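Local structure of serine hydrolase CCSP0084 (Cycloclasticus sp. P1, 4I3F) at residues L132-L135 with N136-E140; L176-L179 with I180-L184; S232-E235 with L236-I239. The protein probably hydrolyses carbon-carbon bonds of meta-cleavage products from aromatic degradation, and esters as well, as a serine hydrolase of the alpha/beta hydrolase fold. One frame throughout, in Å; residues are numbered along the deposited sequence.

How the contacts relate
All three contacts lie within single helices or at their ends, but their chemistry follows their place in the fold. Contacts 1 and 3 are neighbours, about 11 Å between centres, and touch where Ile239 packs on Leu135; contact 2 lies on the opposite side of the chain's centre, its centre about 31 Å from that of contact 1. Contact 1 closes a helix that connects two strands of the central sheet, and passes from buried leucines to a sodium ion. Contact 2, partly buried, adds CH-pi and apolar packing, and a doubled threonine bond, to its helical hydrogen bonds. Contact 3, a short helix held largely by polar caps, is the most exposed.

Contact 1: L132-L135 with N136-E140; sequences LHLL and NRHPE. With NA (sodium ion), chain D.
His133 and Arg137, one helical turn apart, run side by side in the same direction, with the imidazole and guanidinium planes 86° apart. Arg137 NH2 comes within 3.4 Å of His133 ND1, and a water bridges the two groups: it lies 2.8 Å from His133 ND1, accepts from Arg137 NE in the guanidinium plane, and accepts from Asn136 ND2 as well. Asn136 reaches it because its CG stands opposite the backbone N (chi1 -178°). The far ends of the pair are held by other parts of the chain, His133 NE2 by Phe229 O and Arg137 NH1 by a salt bridge to Asp101. Helix 126-137 is the connection of a beta-alpha-beta unit between strands 119-124 and 142-148, and its inner side is the tight one: Leu132, Leu134 and Leu135 all pack on strand 142-148, through Leu147, Phe142 and Ala145. The last hydrogen bond of the helix, from His138 N to Leu134 O, spans 2.8 Å, and Leu134 CD2 lies 4.3 Å from His138 CD2. Beyond it the chain leaves the helix, and Pro139 CB rests 3.3 Å from Leu135 O. On the looser, solvent side, His138 ND1 binds sodium at 2.5 Å in the plane of its ring. Glu140, bent at chi2 (-70°), brings OE2 to the same ion, and two waters also coordinate it.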
loop_
_atom_site.group_PDB
_atom_site.type_symbol
_atom_site.label_atom_id
_atom_site.label_comp_id
_atom_site.label_asym_id
_atom_site.label_seq_id
_atom_site.Cartn_x
_atom_site.Cartn_y
_atom_site.Cartn_z
ATOM N N LEU A 132 -2.334 3.444 8.750
ATOM C CA LEU A 132 -2.575 4.485 9.748
ATOM C C LEU A 132 -3.884 4.260 10.500
ATOM O O LEU A 132 -3.940 4.419 11.725
ATOM C CB LEU A 132 -2.562 5.865 9.092
ATOM C CG LEU A 132 -1.155 6.373 8.750
ATOM C CD1 LEU A 132 -1.260 7.638 7.914
ATOM C CD2 LEU A 132 -0.390 6.676 10.022
ATOM N N HIS A 133 -4.938 3.903 9.773
ATOM C CA HIS A 133 -6.210 3.607 10.427
ATOM C C HIS A 133 -6.158 2.344 11.277
ATOM O O HIS A 133 -6.817 2.278 12.309
ATOM C CB HIS A 133 -7.341 3.568 9.401
ATOM C CG HIS A 133 -7.674 4.914 8.851
ATOM N ND1 HIS A 133 -8.708 5.682 9.341
ATOM C CD2 HIS A 133 -7.067 5.664 7.898
ATOM C CE1 HIS A 133 -8.748 6.830 8.688
ATOM N NE2 HIS A 133 -7.763 6.844 7.808
ATOM N N LEU A 134 -5.351 1.364 10.872
ATOM C CA LEU A 134 -5.159 0.166 11.686
ATOM C C LEU A 134 -4.473 0.498 13.011
ATOM O O LEU A 134 -4.871 -0.005 14.062
ATOM C CB LEU A 134 -4.358 -0.890 10.924
ATOM C CG LEU A 134 -5.185 -1.792 10.001
ATOM C CD1 LEU A 134 -4.269 -2.490 8.986
ATOM C CD2 LEU A 134 -5.962 -2.817 10.815
ATOM N N LEU A 135 -3.445 1.346 12.969
ATOM C CA LEU A 135 -2.740 1.726 14.192
ATOM C C LEU A 135 -3.649 2.530 15.113
ATOM O O LEU A 135 -3.549 2.438 16.339
ATOM C CB LEU A 135 -1.484 2.551 13.864
ATOM C CG LEU A 135 -0.469 1.893 12.931
ATOM C CD1 LEU A 135 0.685 2.839 12.658
ATOM C CD2 LEU A 135 0.046 0.598 13.520
ATOM N N ASN A 136 -4.545 3.314 14.522
ATOM C CA ASN A 136 -5.468 4.126 15.300
ATOM C C ASN A 136 -6.547 3.277 15.945
ATOM O O ASN A 136 -6.883 3.470 17.117
ATOM C CB ASN A 136 -6.128 5.173 14.398
ATOM C CG ASN A 136 -7.072 6.090 15.161
ATOM O OD1 ASN A 136 -6.724 6.641 16.216
ATOM N ND2 ASN A 136 -8.285 6.245 14.641
ATOM N N ARG A 137 -7.092 2.338 15.176
ATOM C CA ARG A 137 -8.268 1.579 15.621
ATOM C C ARG A 137 -7.919 0.323 16.408
ATOM O O ARG A 137 -8.658 -0.063 17.318
ATOM C CB ARG A 137 -9.148 1.208 14.421
ATOM C CG ARG A 137 -9.827 2.405 13.763
ATOM C CD ARG A 137 -10.656 1.998 12.561
ATOM N NE ARG A 137 -10.832 3.113 11.634
ATOM C CZ ARG A 137 -11.632 3.084 10.575
ATOM N NH1 ARG A 137 -12.347 1.998 10.310
ATOM N NH2 ARG A 137 -11.722 4.148 9.788
ATOM N N HIS A 138 -6.795 -0.301 16.061
ATOM C CA HIS A 138 -6.383 -1.564 16.672
ATOM C C HIS A 138 -4.904 -1.543 17.040
ATOM O O HIS A 138 -4.140 -2.399 16.579
ATOM C CB HIS A 138 -6.626 -2.698 15.678
ATOM C CG HIS A 138 -8.050 -2.803 15.221
ATOM N ND1 HIS A 138 -9.028 -3.421 15.969
ATOM C CD2 HIS A 138 -8.658 -2.369 14.092
ATOM C CE1 HIS A 138 -10.179 -3.362 15.322
ATOM N NE2 HIS A 138 -9.983 -2.729 14.180
ATOM N N PRO A 139 -4.492 -0.579 17.884
ATOM C CA PRO A 139 -3.058 -0.377 18.121
ATOM C C PRO A 139 -2.357 -1.599 18.722
ATOM O O PRO A 139 -1.163 -1.788 18.471
ATOM C CB PRO A 139 -3.029 0.793 19.116
ATOM C CG PRO A 139 -4.377 0.785 19.770
ATOM C CD PRO A 139 -5.318 0.338 18.690
ATOM N N GLU A 140 -3.082 -2.419 19.481
ATOM C CA GLU A 140 -2.475 -3.554 20.168
ATOM C C GLU A 140 -2.041 -4.679 19.219
ATOM O O GLU A 140 -1.332 -5.603 19.630
ATOM C CB GLU A 140 -3.438 -4.114 21.226
ATOM C CG GLU A 140 -4.693 -4.821 20.661
ATOM C CD GLU A 140 -5.712 -3.885 19.994
ATOM O OE1 GLU A 140 -5.594 -2.650 20.100
ATOM O OE2 GLU A 140 -6.652 -4.398 19.362
HETATM NA NA NA D . -8.769 -4.145 18.385
HETATM O O HOH W 1 -9.571 5.592 12.015
HETATM O O HOH W 2 -11.264 -4.934 19.212
HETATM O O HOH W 3 -8.037 -6.736 17.453
#

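Contact 2: L176-L179 with I180-L184; sequences LEYL and ITKFL
The phenol ring of Tyr178 carries the aliphatic chain of Lys182 over one face: Lys182 CG sits 3.8 Å from the ring centroid, 18° off the normal, in a CH-pi contact displaced toward the rim. A bend at chi2 of Lys182 (-66°) lets the chain follow the ring outward, and its CE comes within 3.5 Å of Tyr178 OH. The Phe183 ring has Ile180 CA at its edge, in plane, and stacks with Phe253 and Trp280, while Leu179 O approaches CD2 of Phe183 obliquely. Replacing Tyr178 by an alanine is likely to strip the Lys182 methylenes of the surface they lie on, leaving Phe252, its cation-pi partner, as a remaining aromatic neighbour. On the flank of the helix that carries Glu177, Thr181 doubles a helical bond. Its OG1, placed opposite its own carbonyl carbon (chi1 -61°), donates to Glu177 O at 2.8 Å from above the carbonyl plane, whereas Thr181 N reaches the same oxygen from the other face at 2.9 Å. On the buried side, Ile180 CD1 meets Leu176 CG at 3.8 Å. Helix 173-182 belongs to the helical insertion between strands 142-148 and 243-248, which in alpha/beta hydrolases usually forms the lid. Within it, Leu176, Glu177 and Thr181 touch helix 194-206, while Tyr178 and Leu179 touch helix 159-165.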
loop_
_atom_site.group_PDB
_atom_site.type_symbol
_atom_site.label_atom_id
_atom_site.label_comp_id
_atom_site.label_asym_id
_atom_site.label_seq_id
_atom_site.Cartn_x
_atom_site.Cartn_y
_atom_site.Cartn_z
ATOM N N LEU A 176 -2.877 3.570 -19.216
ATOM C CA LEU A 176 -2.247 2.705 -18.218
ATOM C C LEU A 176 -0.719 2.795 -18.315
ATOM O O LEU A 176 -0.036 2.831 -17.294
ATOM C CB LEU A 176 -2.705 1.252 -18.388
ATOM C CG LEU A 176 -2.203 0.258 -17.333
ATOM C CD1 LEU A 176 -2.698 0.634 -15.958
ATOM C CD2 LEU A 176 -2.638 -1.168 -17.687
ATOM N N GLU A 177 -0.195 2.825 -19.543
ATOM C CA GLU A 177 1.245 2.983 -19.770
ATOM C C GLU A 177 1.746 4.282 -19.144
ATOM O O GLU A 177 2.789 4.300 -18.479
ATOM C CB GLU A 177 1.582 2.945 -21.269
ATOM C CG GLU A 177 3.088 3.076 -21.559
ATOM C CD GLU A 177 3.435 3.031 -23.042
ATOM O OE1 GLU A 177 2.692 2.399 -23.817
ATOM O OE2 GLU A 177 4.462 3.625 -23.428
ATOM N N TYR A 178 0.998 5.364 -19.351
ATOM C CA TYR A 178 1.340 6.662 -18.761
ATOM C C TYR A 178 1.437 6.586 -17.239
ATOM O O TYR A 178 2.393 7.096 -16.645
ATOM C CB TYR A 178 0.311 7.721 -19.163
ATOM C CG TYR A 178 0.528 9.058 -18.488
ATOM C CD1 TYR A 178 1.436 9.972 -19.002
ATOM C CD2 TYR A 178 -0.175 9.405 -17.335
ATOM C CE1 TYR A 178 1.647 11.197 -18.395
ATOM C CE2 TYR A 178 0.037 10.636 -16.712
ATOM C CZ TYR A 178 0.940 11.522 -17.256
ATOM O OH TYR A 178 1.161 12.745 -16.663
ATOM N N LEU A 179 0.451 5.952 -16.609
ATOM C CA LEU A 179 0.452 5.807 -15.157
ATOM C C LEU A 179 1.649 5.012 -14.675
ATOM O O LEU A 179 2.372 5.447 -13.776
ATOM C CB LEU A 179 -0.833 5.129 -14.677
ATOM C CG LEU A 179 -2.101 5.968 -14.640
ATOM C CD1 LEU A 179 -3.290 5.088 -14.284
ATOM C CD2 LEU A 179 -1.952 7.114 -13.638
ATOM N N ILE A 180 1.849 3.840 -15.268
ATOM C CA ILE A 180 2.952 2.973 -14.881
ATOM C C ILE A 180 4.279 3.721 -14.994
ATOM O O ILE A 180 5.117 3.647 -14.098
ATOM C CB ILE A 180 2.972 1.708 -15.746
ATOM C CG1 ILE A 180 1.761 0.837 -15.438
ATOM C CG2 ILE A 180 4.227 0.922 -15.500
ATOM C CD1 ILE A 180 1.508 -0.249 -16.478
ATOM N N THR A 181 4.435 4.462 -16.083
ATOM C CA THR A 181 5.626 5.267 -16.337
ATOM C C THR A 181 5.818 6.342 -15.261
ATOM O O THR A 181 6.945 6.590 -14.808
ATOM C CB THR A 181 5.547 5.925 -17.728
ATOM O OG1 THR A 181 5.476 4.903 -18.734
ATOM C CG2 THR A 181 6.766 6.785 -17.996
ATOM N N LYS A 182 4.720 6.968 -14.839
ATOM C CA LYS A 182 4.790 8.080 -13.880
ATOM C C LYS A 182 5.034 7.637 -12.439
ATOM O O LYS A 182 5.399 8.449 -11.583
ATOM C CB LYS A 182 3.525 8.942 -13.959
ATOM C CG LYS A 182 3.447 9.814 -15.201
ATOM C CD LYS A 182 4.555 10.869 -15.181
ATOM C CE LYS A 182 4.505 11.755 -16.412
ATOM N NZ LYS A 182 5.546 12.832 -16.370
ATOM N N PHE A 183 4.836 6.353 -12.165
ATOM C CA PHE A 183 5.138 5.804 -10.851
ATOM C C PHE A 183 6.640 5.732 -10.590
ATOM O O PHE A 183 7.069 5.508 -9.457
ATOM C CB PHE A 183 4.530 4.405 -10.695
ATOM C CG PHE A 183 3.080 4.415 -10.302
ATOM C CD1 PHE A 183 2.695 4.870 -9.048
ATOM C CD2 PHE A 183 2.105 3.957 -11.175
ATOM C CE1 PHE A 183 1.358 4.877 -8.674
ATOM C CE2 PHE A 183 0.764 3.963 -10.811
ATOM C CZ PHE A 183 0.393 4.414 -9.558
ATOM N N LEU A 184 7.436 5.904 -11.638
ATOM C CA LEU A 184 8.882 5.861 -11.491
ATOM C C LEU A 184 9.493 7.176 -11.965
ATOM O O LEU A 184 8.975 7.811 -12.887
ATOM C CB LEU A 184 9.458 4.695 -12.296
ATOM C CG LEU A 184 9.069 3.318 -11.757
ATOM C CD1 LEU A 184 9.204 2.263 -12.824
ATOM C CD2 LEU A 184 9.945 2.972 -10.577
#

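Contact 3: S232-E235 with L236-I239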
loop_
_atom_site.group_PDB
_atom_site.type_symbol
_atom_site.label_atom_id
_atom_site.label_comp_id
_atom_site.label_asym_id
_atom_site.label_seq_id
_atom_site.Cartn_x
_atom_site.Cartn_y
_atom_site.Cartn_z
ATOM N N SER A 232 -7.396 12.896 12.267
ATOM C CA SER A 232 -7.309 14.163 12.999
ATOM C C SER A 232 -5.963 14.274 13.698
ATOM O O SER A 232 -5.247 13.281 13.829
ATOM C CB SER A 232 -8.429 14.261 14.030
ATOM O OG SER A 232 -8.223 13.363 15.103
ATOM N N ASP A 233 -5.596 15.479 14.129
ATOM C CA ASP A 233 -4.317 15.641 14.808
ATOM C C ASP A 233 -4.267 14.802 16.080
ATOM O O ASP A 233 -3.247 14.166 16.365
ATOM C CB ASP A 233 -4.038 17.112 15.132
ATOM C CG ASP A 233 -3.767 17.945 13.897
ATOM O OD1 ASP A 233 -3.611 17.365 12.807
ATOM O OD2 ASP A 233 -3.702 19.189 14.023
ATOM N N ASP A 234 -5.370 14.780 16.829
ATOM C CA ASP A 234 -5.432 13.995 18.058
ATOM C C ASP A 234 -5.190 12.515 17.772
ATOM O O ASP A 234 -4.415 11.868 18.475
ATOM C CB ASP A 234 -6.769 14.198 18.783
ATOM C CG ASP A 234 -6.849 15.536 19.500
ATOM O OD1 ASP A 234 -5.790 16.175 19.695
ATOM O OD2 ASP A 234 -7.969 15.945 19.883
ATOM N N GLU A 235 -5.848 11.990 16.737
ATOM C CA GLU A 235 -5.650 10.596 16.326
ATOM C C GLU A 235 -4.190 10.318 15.977
ATOM O O GLU A 235 -3.607 9.333 16.434
ATOM C CB GLU A 235 -6.555 10.251 15.140
ATOM C CG GLU A 235 -8.020 10.088 15.540
ATOM C CD GLU A 235 -8.951 9.933 14.352
ATOM O OE1 GLU A 235 -8.710 10.578 13.315
ATOM O OE2 GLU A 235 -9.931 9.169 14.466
ATOM N N LEU A 236 -3.603 11.183 15.158
ATOM C CA LEU A 236 -2.207 11.021 14.767
ATOM C C LEU A 236 -1.276 11.149 15.968
ATOM O O LEU A 236 -0.320 10.383 16.079
ATOM C CB LEU A 236 -1.823 12.034 13.688
ATOM C CG LEU A 236 -2.471 11.832 12.326
ATOM C CD1 LEU A 236 -2.246 13.058 11.438
ATOM C CD2 LEU A 236 -1.901 10.586 11.667
ATOM N N ASN A 237 -1.548 12.117 16.849
ATOM C CA ASN A 237 -0.719 12.335 18.035
ATOM C C ASN A 237 -0.714 11.106 18.933
ATOM O O ASN A 237 0.238 10.871 19.684
ATOM C CB ASN A 237 -1.232 13.504 18.886
ATOM C CG ASN A 237 -1.055 14.875 18.234
ATOM O OD1 ASN A 237 -1.661 15.849 18.690
ATOM N ND2 ASN A 237 -0.253 14.960 17.178
ATOM N N ASN A 238 -1.800 10.339 18.871
ATOM C CA ASN A 238 -1.968 9.185 19.744
ATOM C C ASN A 238 -1.608 7.851 19.095
ATOM O O ASN A 238 -1.790 6.795 19.694
ATOM C CB ASN A 238 -3.375 9.173 20.342
ATOM C CG ASN A 238 -3.528 10.187 21.462
ATOM O OD1 ASN A 238 -3.112 9.940 22.593
ATOM N ND2 ASN A 238 -4.100 11.347 21.145
ATOM N N ILE A 239 -1.077 7.903 17.880
ATOM C CA ILE A 239 -0.455 6.723 17.302
ATOM C C ILE A 239 0.938 6.639 17.917
ATOM O O ILE A 239 1.801 7.463 17.610
ATOM C CB ILE A 239 -0.370 6.812 15.763
ATOM C CG1 ILE A 239 -1.766 6.729 15.143
ATOM C CG2 ILE A 239 0.544 5.718 15.206
ATOM C CD1 ILE A 239 -1.767 6.898 13.617
#
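Asn237 lays its amide against the carbonyl of Asp233 one turn earlier, with Asn237 CG 3.0 Å from Asp233 O, the oxygen that also takes a 2.7 Å hydrogen bond from Asn237 N. The short helix 233-237 on which they sit opens with a capping box: Ser232, at the N-cap, accepts from Glu235 N through OG at 3.2 Å, and Glu235 OE1 in return takes the Ser232 N-H through its anti lone pair at 2.9 Å. These reciprocal bonds satisfy N-H groups that the first turn cannot pair within the helix. The polar ends of Asp233 and Asn237 both meet Arg265, by a salt bridge and by a hydrogen bond to its carbonyl. Leu236 packs on the same helix, 257-265, through Tyr261 and Leu262, and Ile239 on Leu132 and Leu135 of helix 126-137. At the other end, Asn238 leaves helical geometry, and its backbone N makes weak bonds to both Asp234 O and Glu235 O. Its side chain does more: with CG opposite the carbonyl carbon (chi1 -76°), the amide folds back, and Asn238 ND2 donates to Asp234 O at 2.7 Å, with an N-H...O angle of 161°.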